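Local coordinates for Lmo0794 protein (Listeria monocytogenes, PDB 3EW7), which is of uncharacterised function but probably binds NAD or NADP as an oxidoreductase with a Rossmann-type fold, at residues 9-14 against 185-190. The protein carries 3 engineered substitutions. Numbering follows the deposited sequence.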
ATOM      1  N   THR A   9       5.492  -5.284   6.795  1.00 54.36           N
ATOM      2  CA  THR A   9       6.658  -5.431   7.659  1.00 55.24           C
ATOM      3  C   THR A   9       7.502  -4.164   7.684  1.00 56.12           C
ATOM      4  O   THR A   9       8.114  -3.838   8.698  1.00 57.27           O
ATOM      5  CB  THR A   9       7.521  -6.614   7.191  1.00 56.72           C
ATOM      6  OG1 THR A   9       7.035  -7.816   7.799  1.00 58.59           O
ATOM      7  CG2 THR A   9       8.991  -6.396   7.547  1.00 56.27           C
ATOM      8  N   GLY A  10       7.524  -3.452   6.563  1.00 56.80           N
ATOM      9  CA  GLY A  10       8.292  -2.225   6.464  1.00 57.35           C
ATOM     10  C   GLY A  10       7.741  -1.102   7.321  1.00 57.90           C
ATOM     11  O   GLY A  10       6.641  -1.190   7.865  1.00 56.33           O
ATOM     12  N   ARG A  11       8.517  -0.030   7.426  1.00 59.68           N
ATOM     13  CA  ARG A  11       8.162   1.134   8.226  1.00 60.77           C
ATOM     14  C   ARG A  11       6.729   1.601   8.031  1.00 59.97           C
ATOM     15  O   ARG A  11       5.931   1.581   8.958  1.00 61.09           O
ATOM     16  CB  ARG A  11       9.108   2.296   7.912  1.00 63.26           C
ATOM     17  CG  ARG A  11       8.845   3.578   8.702  1.00 67.59           C
ATOM     18  CD  ARG A  11       9.864   3.768   9.823  1.00 72.83           C
ATOM     19  NE  ARG A  11       9.734   5.060  10.506  1.00 76.20           N
ATOM     20  CZ  ARG A  11      10.138   6.228  10.003  1.00 78.63           C
ATOM     21  NH1 ARG A  11      10.705   6.287   8.799  1.00 78.80           N
ATOM     22  NH2 ARG A  11       9.976   7.342  10.709  1.00 78.34           N
ATOM     23  N   ALA A  12       6.423   2.022   6.808  1.00 58.53           N
ATOM     24  CA  ALA A  12       5.107   2.538   6.471  1.00 56.02           C
ATOM     25  C   ALA A  12       3.984   1.522   6.599  1.00 55.27           C
ATOM     26  O   ALA A  12       2.963   1.788   7.234  1.00 56.10           O
ATOM     27  CB  ALA A  12       5.129   3.108   5.064  1.00 53.82           C
ATOM     28  N   GLY A  13       4.181   0.355   6.003  1.00 53.97           N
ATOM     29  CA  GLY A  13       3.152  -0.662   6.035  1.00 53.81           C
ATOM     30  C   GLY A  13       2.899  -1.215   7.408  1.00 55.53           C
ATOM     31  O   GLY A  13       1.805  -1.682   7.716  1.00 55.03           O
ATOM     32  N   SER A  14       3.920  -1.153   8.244  1.00 57.62           N
ATOM     33  CA  SER A  14       3.818  -1.667   9.597  1.00 58.61           C
ATOM     34  C   SER A  14       2.786  -0.898  10.434  1.00 58.33           C
ATOM     35  O   SER A  14       1.986  -1.499  11.173  1.00 59.14           O
ATOM     36  CB  SER A  14       5.192  -1.602  10.256  1.00 59.67           C
ATOM     37  OG  SER A  14       5.311  -2.596  11.251  1.00 63.10           O
ATOM     38  N   ILE A 185       6.828  15.380   9.787  1.00 92.83           N
ATOM     39  CA  ILE A 185       5.931  14.228   9.913  1.00 89.97           C
ATOM     40  C   ILE A 185       6.313  12.835  10.460  1.00 87.70           C
ATOM     41  O   ILE A 185       7.324  12.237  10.082  1.00 86.80           O
ATOM     42  CB  ILE A 185       5.219  14.064   8.538  1.00 90.21           C
ATOM     43  CG1 ILE A 185       3.793  14.615   8.643  1.00 90.20           C
ATOM     44  CG2 ILE A 185       5.312  12.628   8.033  1.00 88.63           C
ATOM     45  CD1 ILE A 185       2.834  13.751   9.434  1.00 89.55           C
ATOM     46  N   SER A 186       5.446  12.328  11.339  1.00 84.66           N
ATOM     47  CA  SER A 186       5.599  11.015  11.961  1.00 82.06           C
ATOM     48  C   SER A 186       4.954   9.959  11.064  1.00 80.09           C
ATOM     49  O   SER A 186       3.966  10.234  10.394  1.00 78.88           O
ATOM     50  CB  SER A 186       4.912  11.008  13.330  1.00 82.66           C
ATOM     51  OG  SER A 186       4.889   9.708  13.890  1.00 83.91           O
HETATM   52  N   MSE A 187       5.511   8.753  11.054  1.00 78.72           N
HETATM   53  CA  MSE A 187       4.967   7.685  10.227  1.00 77.32           C
HETATM   54  C   MSE A 187       3.553   7.330  10.675  1.00 74.99           C
HETATM   55  O   MSE A 187       2.684   7.039   9.855  1.00 74.47           O
HETATM   56  CB  MSE A 187       5.867   6.446  10.303  1.00 80.14           C
HETATM   57  CG  MSE A 187       5.542   5.360   9.278  1.00 85.10           C
HETATM   58 SE   MSE A 187       5.622   5.933   7.404  1.00 93.75          SE
HETATM   59  CE  MSE A 187       7.538   6.105   7.170  1.00 90.32           C
ATOM     60  N   GLU A 188       3.325   7.359  11.981  1.00 73.02           N
ATOM     61  CA  GLU A 188       2.012   7.033  12.511  1.00 70.94           C
ATOM     62  C   GLU A 188       0.976   8.073  12.092  1.00 68.75           C
ATOM     63  O   GLU A 188      -0.210   7.764  11.999  1.00 68.45           O
ATOM     64  CB  GLU A 188       2.057   6.882  14.043  1.00 71.10           C
ATOM     65  CG  GLU A 188       3.275   7.497  14.731  1.00 74.42           C
ATOM     66  CD  GLU A 188       4.563   6.688  14.539  1.00 74.95           C
ATOM     67  OE1 GLU A 188       5.594   7.274  14.125  1.00 73.78           O
ATOM     68  OE2 GLU A 188       4.545   5.466  14.815  1.00 75.79           O
ATOM     69  N   ASP A 189       1.413   9.303  11.830  1.00 66.98           N
ATOM     70  CA  ASP A 189       0.475  10.336  11.393  1.00 65.27           C
ATOM     71  C   ASP A 189       0.050  10.000   9.969  1.00 63.51           C
ATOM     72  O   ASP A 189      -1.116  10.163   9.603  1.00 62.38           O
ATOM     73  CB  ASP A 189       1.115  11.729  11.402  1.00 66.37           C
ATOM     74  CG  ASP A 189       1.412  12.237  12.802  1.00 68.13           C
ATOM     75  OD1 ASP A 189       0.565  12.053  13.712  1.00 66.79           O
ATOM     76  OD2 ASP A 189       2.492  12.841  12.988  1.00 70.35           O
ATOM     77  N   TYR A 190       1.013   9.525   9.183  1.00 61.30           N
ATOM     78  CA  TYR A 190       0.794   9.154   7.796  1.00 58.82           C
ATOM     79  C   TYR A 190      -0.190   7.994   7.748  1.00 58.08           C
ATOM     80  O   TYR A 190      -1.055   7.939   6.870  1.00 58.16           O
ATOM     81  CB  TYR A 190       2.134   8.772   7.150  1.00 58.96           C
ATOM     82  CG  TYR A 190       2.114   8.642   5.637  1.00 59.19           C
ATOM     83  CD1 TYR A 190       1.523   9.624   4.838  1.00 59.56           C
ATOM     84  CD2 TYR A 190       2.690   7.539   5.005  1.00 58.85           C
ATOM     85  CE1 TYR A 190       1.500   9.506   3.444  1.00 58.63           C
ATOM     86  CE2 TYR A 190       2.676   7.415   3.616  1.00 59.80           C
ATOM     87  CZ  TYR A 190       2.077   8.400   2.843  1.00 59.38           C
ATOM     88  OH  TYR A 190       2.044   8.267   1.477  1.00 59.46           O
TER
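Met187, a selenomethionine, lies over Arg11 and the first turn of helix 11-22. Its SE rests against Ala12, 3.6 Å from Ala12 CA and 3.7 Å from Ala12 CB. Its CE turns instead to the arginine. There it meets the aliphatic part at Arg11 CG and sits over one face of the guanidinium, 3.5 Å above the plane and displaced toward the rim. Met187 CE is 3.6 Å from Arg11 NH1. Two bends shape the selenomethionine: chi2 of 58° and chi3 of 72° fold the chain, bringing SE to Ala12 and CE to Arg11. The arginine leaves its helix with CG anti to the backbone N (chi1 -179°) and then bends at chi2. This lays one face of the guanidinium against Met187 CE, and the two side chains cross at a slant. No hydrogen bond joins the two segments. The contact is van der Waals packing: SE on Ala12, and CE on the CG and guanidinium face of Arg11. Glu188 adds a charge nearby, with Arg11 NH2 5.6 Å from Glu188 OE1. The opposite charge may weakly favour this placement of the guanidinium, but the charged atoms do not touch. Phe159, from a loop, touches both Arg11 and Met187. Just before Met187, Ser186 is the N-cap of helix 187-199. Ser186 and Asp189 form a capping box, in which the bond from Ser186 N to Asp189 OD2 is weak. Gly10 is the N-cap of the other helix. The contact thus joins the N-terminal ends of two helices far apart in sequence. Helix 11-22 follows strand 2-6 of the parallel sheet. The glycine-rich turn between them, with Gly10 and then Gly13 in the first helical turn, is the dinucleotide-binding motif of Rossmann folds, where NAD or NADP probably binds.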